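PDB 4OGZ: putative alpha-galactosidase/melibiase, which probably hydrolyses terminal, non-reducing alpha-D-galactose residues from alpha-D-galactosides, as a melibiase of glycosyl hydrolase family 27. Local coordinates for residues T340-Q343 against Y344-H347; N362-R365 against Q366-D369; D369-L372 against Q373-N377; V460-A463 against P464-K468. All coordinates share one frame; numbering follows the deposited sequence. Where two conformers were deposited one is given.

Contact 1. Residues T340-Q343 against Y344-H347; sequences TNEQ and YQSH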
# COMPACT_ATOMS: atom_id res chain seq x y z
N THR A 340 -4.81 2.84 21.08
CA THR A 340 -5.96 3.77 21.07
C THR A 340 -6.35 4.11 19.63
O THR A 340 -5.56 3.89 18.70
CB THR A 340 -5.67 5.08 21.82
OG1 THR A 340 -4.74 5.89 21.07
CG2 THR A 340 -5.07 4.81 23.15
N ASN A 341 -7.53 4.68 19.43
CA ASN A 341 -7.92 5.13 18.08
C ASN A 341 -7.11 6.33 17.64
O ASN A 341 -6.82 6.51 16.45
CB ASN A 341 -9.40 5.46 18.00
CG ASN A 341 -10.25 4.22 17.87
OD1 ASN A 341 -10.11 3.45 16.91
ND2 ASN A 341 -11.13 4.02 18.83
N GLU A 342 -6.72 7.13 18.61
CA GLU A 342 -5.82 8.22 18.36
C GLU A 342 -4.51 7.69 17.74
O GLU A 342 -4.02 8.20 16.72
CB GLU A 342 -5.54 8.91 19.70
CG GLU A 342 -5.14 10.35 19.61
CD GLU A 342 -6.20 11.20 18.96
OE1 GLU A 342 -7.13 11.64 19.67
OE2 GLU A 342 -6.08 11.44 17.74
N GLN A 343 -3.96 6.68 18.37
CA GLN A 343 -2.72 6.05 17.94
C GLN A 343 -2.88 5.35 16.60
O GLN A 343 -2.01 5.54 15.71
CB GLN A 343 -2.24 5.06 18.99
CG GLN A 343 -1.67 5.75 20.23
CD GLN A 343 -1.51 4.81 21.42
OE1 GLN A 343 -2.00 3.68 21.42
NE2 GLN A 343 -0.78 5.25 22.41
N TYR A 344 -3.99 4.66 16.38
CA TYR A 344 -4.24 4.08 15.03
C TYR A 344 -4.29 5.16 13.91
O TYR A 344 -3.77 4.98 12.80
CB TYR A 344 -5.54 3.25 15.00
CG TYR A 344 -5.45 1.90 15.68
CD1 TYR A 344 -4.39 1.03 15.40
CD2 TYR A 344 -6.42 1.48 16.60
CE1 TYR A 344 -4.30 -0.21 16.01
CE2 TYR A 344 -6.33 0.24 17.22
CZ TYR A 344 -5.27 -0.60 16.91
OH TYR A 344 -5.12 -1.83 17.49
N GLN A 345 -4.92 6.28 14.22
CA GLN A 345 -5.03 7.35 13.25
C GLN A 345 -3.69 7.99 12.94
O GLN A 345 -3.40 8.27 11.79
CB GLN A 345 -6.01 8.40 13.75
CG GLN A 345 -6.01 9.62 12.84
CD GLN A 345 -7.36 10.27 12.78
OE1 GLN A 345 -8.11 10.07 11.82
NE2 GLN A 345 -7.68 11.07 13.81
N SER A 346 -2.88 8.20 13.99
CA SER A 346 -1.50 8.67 13.85
C SER A 346 -0.69 7.67 13.02
O SER A 346 0.03 8.03 12.10
CB SER A 346 -0.86 8.90 15.22
OG SER A 346 -1.48 9.99 15.88
N HIS A 347 -0.89 6.39 13.28
CA HIS A 347 -0.27 5.34 12.45
C HIS A 347 -0.61 5.45 10.94
O HIS A 347 0.28 5.52 10.08
CB HIS A 347 -0.66 4.00 13.08
CG HIS A 347 -0.39 2.79 12.25
ND1 HIS A 347 0.77 2.61 11.53
CD2 HIS A 347 -1.10 1.65 12.11
CE1 HIS A 347 0.74 1.43 10.96
NE2 HIS A 347 -0.39 0.83 11.29
O HOH W 1 -4.02 11.23 15.57
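The ring of Tyr344 has the amide of Asn341 at its edge, with OD1 close to the ring plane and 4.2 Å from CD2, the two planes turned 58° apart. Thr340 O approaches the same ring obliquely and lies 3.3 Å from CD2; this carbonyl also accepts the backbone N of Tyr344, so the first turn of helix 341-353 is closed directly beside the aromatic side chain. With CG anti to its carbonyl carbon (chi1 -74°), Tyr344 folds its ring back along the helix toward Thr340, and its OH reaches Asp281 and the backbone N of Gly326.

Thr340 is the N-cap. Its OG1 takes the backbone N of Gln343 at 2.9 Å, while Gln343 OE1 accepts Thr340 N at 3.0 Å from above the amide carbonyl plane: a reciprocal capping box. The extended Gln343 chain brings OE1 back over the helix start, and the side chain also touches Trp283. On another flank a water lies 3.0 Å from Glu342 OE2 and 2.8 Å from Ser346 OG, bridging residues one turn apart; Ser346 OG is also bonded to Gly465 O in the C-terminal domain.

The box supplies partners for two backbone N-H groups, those of Thr340 and Gln343, at the helix start. Tyr344 and Ser346 meanwhile carry polar bonds outward from a helix of the barrel domain, in two directions.

Contact 2. Residues N362-R365 against Q366-D369; sequences NDVR and QMND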
# COMPACT_ATOMS: atom_id res chain seq x y z
N ASN A 362 -6.15 -5.69 9.09
CA ASN A 362 -7.36 -6.04 9.82
C ASN A 362 -8.29 -6.87 8.96
O ASN A 362 -8.04 -7.07 7.78
CB ASN A 362 -8.09 -4.78 10.30
CG ASN A 362 -8.51 -3.86 9.13
OD1 ASN A 362 -7.71 -3.53 8.27
ND2 ASN A 362 -9.77 -3.45 9.14
N ASP A 363 -9.38 -7.32 9.56
CA ASP A 363 -10.46 -7.98 8.82
C ASP A 363 -11.39 -6.95 8.23
O ASP A 363 -12.25 -6.45 8.91
CB ASP A 363 -11.26 -8.94 9.74
CG ASP A 363 -12.26 -9.82 8.97
OD1 ASP A 363 -12.41 -9.68 7.74
OD2 ASP A 363 -12.87 -10.71 9.60
N VAL A 364 -11.20 -6.64 6.95
CA VAL A 364 -12.00 -5.62 6.29
C VAL A 364 -13.45 -6.08 6.00
O VAL A 364 -14.27 -5.27 5.60
CB VAL A 364 -11.31 -5.10 4.97
CG1 VAL A 364 -9.96 -4.50 5.28
CG2 VAL A 364 -11.13 -6.19 3.94
N ARG A 365 -13.79 -7.34 6.23
CA ARG A 365 -15.18 -7.79 6.08
C ARG A 365 -16.11 -7.17 7.12
O ARG A 365 -17.30 -7.14 6.94
CB ARG A 365 -15.28 -9.31 6.14
CG ARG A 365 -14.55 -10.01 5.00
CD ARG A 365 -14.39 -11.51 5.23
NE ARG A 365 -13.91 -11.79 6.57
CZ ARG A 365 -13.87 -13.00 7.11
NH1 ARG A 365 -14.25 -14.07 6.42
NH2 ARG A 365 -13.43 -13.14 8.35
N GLN A 366 -15.56 -6.67 8.21
CA GLN A 366 -16.38 -6.08 9.25
C GLN A 366 -15.57 -5.09 10.02
O GLN A 366 -14.56 -5.46 10.63
CB GLN A 366 -16.88 -7.18 10.17
CG GLN A 366 -17.35 -6.73 11.55
CD GLN A 366 -18.18 -7.80 12.23
OE1 GLN A 366 -17.63 -8.78 12.73
NE2 GLN A 366 -19.51 -7.64 12.23
N MSE A 367 -15.98 -3.84 9.98
CA MSE A 367 -15.22 -2.75 10.58
C MSE A 367 -16.10 -1.84 11.37
O MSE A 367 -17.23 -1.58 10.98
CB MSE A 367 -14.59 -1.97 9.42
CG MSE A 367 -13.27 -2.61 9.04
SE MSE A 367 -12.35 -1.57 7.65
CE MSE A 367 -13.64 -1.90 6.20
N ASN A 368 -15.59 -1.32 12.47
CA ASN A 368 -16.38 -0.31 13.19
C ASN A 368 -16.16 1.07 12.55
O ASN A 368 -15.23 1.25 11.76
CB ASN A 368 -16.08 -0.32 14.69
CG ASN A 368 -14.63 -0.05 15.03
OD1 ASN A 368 -13.98 0.77 14.39
ND2 ASN A 368 -14.12 -0.73 16.05
N ASP A 369 -17.04 2.01 12.87
CA ASP A 369 -17.00 3.34 12.27
C ASP A 369 -15.69 4.05 12.51
O ASP A 369 -15.22 4.76 11.63
CB ASP A 369 -18.12 4.22 12.84
CG ASP A 369 -19.51 3.67 12.57
OD1 ASP A 369 -19.68 2.86 11.62
OD2 ASP A 369 -20.43 4.07 13.30
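Met367, a selenomethionine, lays its selenium against the amide of Asn362, SE lying 3.5 Å from ND2, and the two side chains cross at about a right angle. Its CG is also near ND2, at 3.6 Å, so the amide nitrogen meets the selenoether chain along more than one atom. The chain then bends at its last torsion (chi3 -67°), which swings the methyl CE toward Val364, 3.5 Å from Val364 O and 4.1 Å from the branch carbon CB.

The backbone between these partners makes a type I beta turn from Asp363 to Gln366, closed by a weak bond from Gln366 N to Asp363 O. Asp363 reinforces it. Its OD1 accepts the backbone N of Arg365 from above the carboxylate plane, forming an Asx turn, and takes Arg365 NE on its syn lone pair at 2.8 Å. Arg365 NH2 meets OD2, also at 2.8 Å, so the guanidinium grips the carboxylate side-on with two nitrogens and fixes its rotation. The third nitrogen, NH1, is bonded to Gln121.

This loop leads from strand 358-360 of the barrel to helix 369-375. Val364 packs on Thr122 and Met126 of helix 116-128, Asp363 and Arg365 touch Phe110 of helix 107-110, and Met367 sits against Leu372 and Leu375 of the helix that follows.

Contact 3. Residues D369-L372 against Q373-N377; sequences DSTL and QILLN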
# COMPACT_ATOMS: atom_id res chain seq x y z
N ASP A 369 -17.04 2.01 12.87
CA ASP A 369 -17.00 3.34 12.27
C ASP A 369 -15.69 4.05 12.51
O ASP A 369 -15.22 4.76 11.63
CB ASP A 369 -18.12 4.22 12.84
CG ASP A 369 -19.51 3.67 12.57
OD1 ASP A 369 -19.68 2.86 11.62
OD2 ASP A 369 -20.43 4.07 13.30
N SER A 370 -15.13 3.88 13.71
CA SER A 370 -13.85 4.49 14.08
C SER A 370 -12.73 3.99 13.16
O SER A 370 -11.93 4.79 12.69
CB SER A 370 -13.54 4.28 15.55
OG SER A 370 -13.51 2.91 15.86
N THR A 371 -12.72 2.70 12.84
CA THR A 371 -11.75 2.17 11.87
C THR A 371 -12.01 2.69 10.45
O THR A 371 -11.07 3.11 9.74
CB THR A 371 -11.81 0.64 11.84
OG1 THR A 371 -11.42 0.12 13.11
CG2 THR A 371 -10.88 0.08 10.76
N LEU A 372 -13.27 2.66 10.04
CA LEU A 372 -13.66 3.21 8.73
C LEU A 372 -13.31 4.68 8.58
O LEU A 372 -12.92 5.15 7.51
CB LEU A 372 -15.16 3.04 8.53
CG LEU A 372 -15.70 1.65 8.24
CD1 LEU A 372 -17.23 1.67 8.39
CD2 LEU A 372 -15.27 1.17 6.86
N GLN A 373 -13.45 5.41 9.66
CA GLN A 373 -13.13 6.82 9.71
C GLN A 373 -11.66 7.05 9.40
O GLN A 373 -11.30 8.14 9.01
CB GLN A 373 -13.40 7.40 11.08
CG GLN A 373 -13.22 8.90 11.22
CD GLN A 373 -14.31 9.71 10.53
OE1 GLN A 373 -15.36 9.18 10.16
NE2 GLN A 373 -14.06 11.00 10.37
N ILE A 374 -10.81 6.09 9.73
CA ILE A 374 -9.38 6.24 9.48
C ILE A 374 -9.05 5.77 8.06
O ILE A 374 -8.52 6.53 7.25
CB ILE A 374 -8.56 5.46 10.52
CG1 ILE A 374 -8.77 6.09 11.92
CG2 ILE A 374 -7.10 5.45 10.12
CD1 ILE A 374 -8.35 5.20 13.07
N LEU A 375 -9.40 4.52 7.76
CA LEU A 375 -8.99 3.88 6.50
C LEU A 375 -9.67 4.45 5.25
O LEU A 375 -9.21 4.21 4.14
CB LEU A 375 -9.30 2.38 6.56
CG LEU A 375 -8.51 1.58 7.58
CD1 LEU A 375 -8.89 0.12 7.44
CD2 LEU A 375 -7.00 1.72 7.40
N LEU A 376 -10.80 5.13 5.42
CA LEU A 376 -11.48 5.76 4.31
C LEU A 376 -11.24 7.28 4.29
O LEU A 376 -12.03 7.98 3.72
CB LEU A 376 -12.99 5.43 4.33
CG LEU A 376 -13.39 3.94 4.24
CD1 LEU A 376 -14.91 3.84 4.19
CD2 LEU A 376 -12.81 3.20 3.05
N ASN A 377 -10.16 7.78 4.89
CA ASN A 377 -9.90 9.20 4.87
C ASN A 377 -9.28 9.52 3.51
O ASN A 377 -8.11 9.25 3.30
CB ASN A 377 -8.97 9.67 5.98
CG ASN A 377 -8.81 11.19 6.01
OD1 ASN A 377 -8.57 11.82 4.96
ND2 ASN A 377 -8.87 11.78 7.19
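Helix 369-375 is only about two turns long, and its i to i+4 bonds run from Gln373 N to Asp369 O, Leu375 N to Thr371 O and Leu376 N to Leu372 O, with a weak one from Ile374 N to Ser370 O. Thr371 O accepts twice: Leu375 N comes nearly straight onto the carbonyl at 2.9 Å, whereas Ile374 N, at 3.0 Å, stands 65° out of the carbonyl plane.

Two pairs of side chains lie side by side, each pointing the same way. Leu372 CD2 meets Leu376 CD1 at 3.8 Å, and both leucines hold CG anti to the carbonyl carbon (chi1 -73° and -60°), which aligns their branches along one flank. Thr371 CG2 touches Leu375 CD1 at 3.9 Å on a second strip. The helix follows strand 358-360 of the barrel, and Ile374 packs it on Tyr344 and Phe348 of helix 341-353 in the same domain.

Ahead of the helix, Asn368 OD1 caps Thr371 N and also bonds Ser370 OG. The second donor at Thr371 O adds an i to i+3 bond where the i to i+4 bond of Ile374 is weak, and the paired methyl groups give the short helix apolar strips for its neighbours.

Contact 4. Residues V460-A463 against P464-K468; sequences VKLA and PGECK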
# COMPACT_ATOMS: atom_id res chain seq x y z
N VAL A 460 -0.11 24.39 17.89
CA VAL A 460 -0.91 23.19 17.68
C VAL A 460 -0.97 22.46 19.02
O VAL A 460 0.07 22.25 19.64
CB VAL A 460 -0.29 22.28 16.60
CG1 VAL A 460 -1.06 20.98 16.50
CG2 VAL A 460 -0.25 22.99 15.25
N LYS A 461 -2.16 22.10 19.47
CA LYS A 461 -2.30 21.37 20.72
C LYS A 461 -2.62 19.93 20.40
O LYS A 461 -3.60 19.64 19.70
CB LYS A 461 -3.39 21.98 21.58
CG LYS A 461 -2.96 23.27 22.24
CD LYS A 461 -4.09 24.28 22.33
CE LYS A 461 -3.60 25.55 22.99
NZ LYS A 461 -4.48 26.71 22.66
N LEU A 462 -1.79 19.03 20.91
CA LEU A 462 -1.94 17.63 20.59
C LEU A 462 -2.26 16.88 21.84
O LEU A 462 -1.55 17.00 22.84
CB LEU A 462 -0.65 17.07 19.95
CG LEU A 462 -0.21 17.72 18.65
CD1 LEU A 462 1.10 17.11 18.18
CD2 LEU A 462 -1.28 17.56 17.58
N ALA A 463 -3.33 16.08 21.80
CA ALA A 463 -3.58 15.13 22.86
C ALA A 463 -2.57 13.97 22.77
O ALA A 463 -1.91 13.78 21.74
CB ALA A 463 -5.03 14.62 22.78
N PRO A 464 -2.42 13.20 23.84
CA PRO A 464 -1.56 12.04 23.80
C PRO A 464 -1.76 11.21 22.54
O PRO A 464 -2.89 10.85 22.24
CB PRO A 464 -2.00 11.25 25.03
CG PRO A 464 -2.40 12.30 25.98
CD PRO A 464 -3.10 13.33 25.14
N GLY A 465 -0.68 10.93 21.82
CA GLY A 465 -0.74 10.01 20.70
C GLY A 465 -1.37 10.59 19.44
O GLY A 465 -1.50 9.86 18.43
N GLU A 466 -1.72 11.89 19.49
CA GLU A 466 -2.49 12.50 18.43
C GLU A 466 -1.53 12.99 17.34
O GLU A 466 -0.41 13.44 17.62
CB GLU A 466 -3.34 13.67 18.93
CG GLU A 466 -4.22 14.30 17.85
CD GLU A 466 -5.07 15.49 18.31
OE1 GLU A 466 -4.97 15.94 19.48
OE2 GLU A 466 -5.84 15.98 17.47
N CYS A 467 -1.99 12.88 16.11
CA CYS A 467 -1.31 13.49 15.00
C CYS A 467 -2.29 14.46 14.40
O CYS A 467 -3.45 14.14 14.29
CB CYS A 467 -0.90 12.44 13.98
SG CYS A 467 0.16 13.12 12.66
N LYS A 468 -1.84 15.66 14.03
CA LYS A 468 -2.65 16.54 13.22
C LYS A 468 -1.93 16.69 11.88
O LYS A 468 -0.69 16.76 11.83
CB LYS A 468 -2.87 17.89 13.92
CG LYS A 468 -3.94 17.84 15.00
CD LYS A 468 -4.26 19.21 15.59
CE LYS A 468 -5.66 19.34 16.17
NZ LYS A 468 -5.69 18.89 17.59
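Lys468 runs from its strand back across the turn toward strand 458-462. CB lies 4.0 Å from Leu462 CD2, and CG comes closer to that same methyl, at 3.7 Å. CD is next, 3.8 Å from Val460 CG1, so the lysine's aliphatic part slides past both apolar side chains in the opposite direction. CE then approaches Lys461 O, and a bend at the last torsion (chi4 87°) delivers NZ to two acceptors. One is Lys461 O, 3.1 Å from NZ and met almost head-on; the other is Glu466 OE2, 2.9 Å from NZ in a salt bridge, reached from above the carboxylate plane. Lys468 was deposited in two conformers, so the two bonds of NZ are certain only for the one described.

Glu466 extends fully from CB and spends its other oxygen on the start of the turn, OE1 accepting Ala463 N at 2.8 Å through its anti lone pair, with a nearly straight N-H (169°). In this conformer of the lysine the carboxylate is held at both oxygens, and the lysine charge probably favours its ionised form.

The reversal is a type II beta turn from Ala463 to Glu466, closed by Glu466 N to Ala463 O, with Gly465 taking the positive phi. It joins strand 458-462, paired with 425-429, to strand 467-472, which pairs with 413-419. Such a connection between sheets fits the C-terminal beta-sandwich domain of this alpha-galactosidase family.

Contacts 1 to 3 belong to the TIM-barrel domain and contact 4 to the C-terminal beta sandwich. Contacts 2 and 3 follow one another and share Asp369; their centres are 9 Å apart, and Met367 CE packs 3.5 Å from Leu372 CD2. Helices 341-353 and 369-375 meet where contact 1 touches contact 3, Tyr344 CB lying 3.9 Å from Ile374 CD1. Across the domain boundary, contacts 1 and 4 have centres 10 Å apart and are joined by a probable hydrogen bond of 2.6 Å between Ser346 OG and Gly465 O. Contact 2 stays about 15 Å and contact 3 about 9 Å from contact 4 at the nearest atoms, so of the three barrel contacts contact 1 alone touches the sandwich turn 463-466.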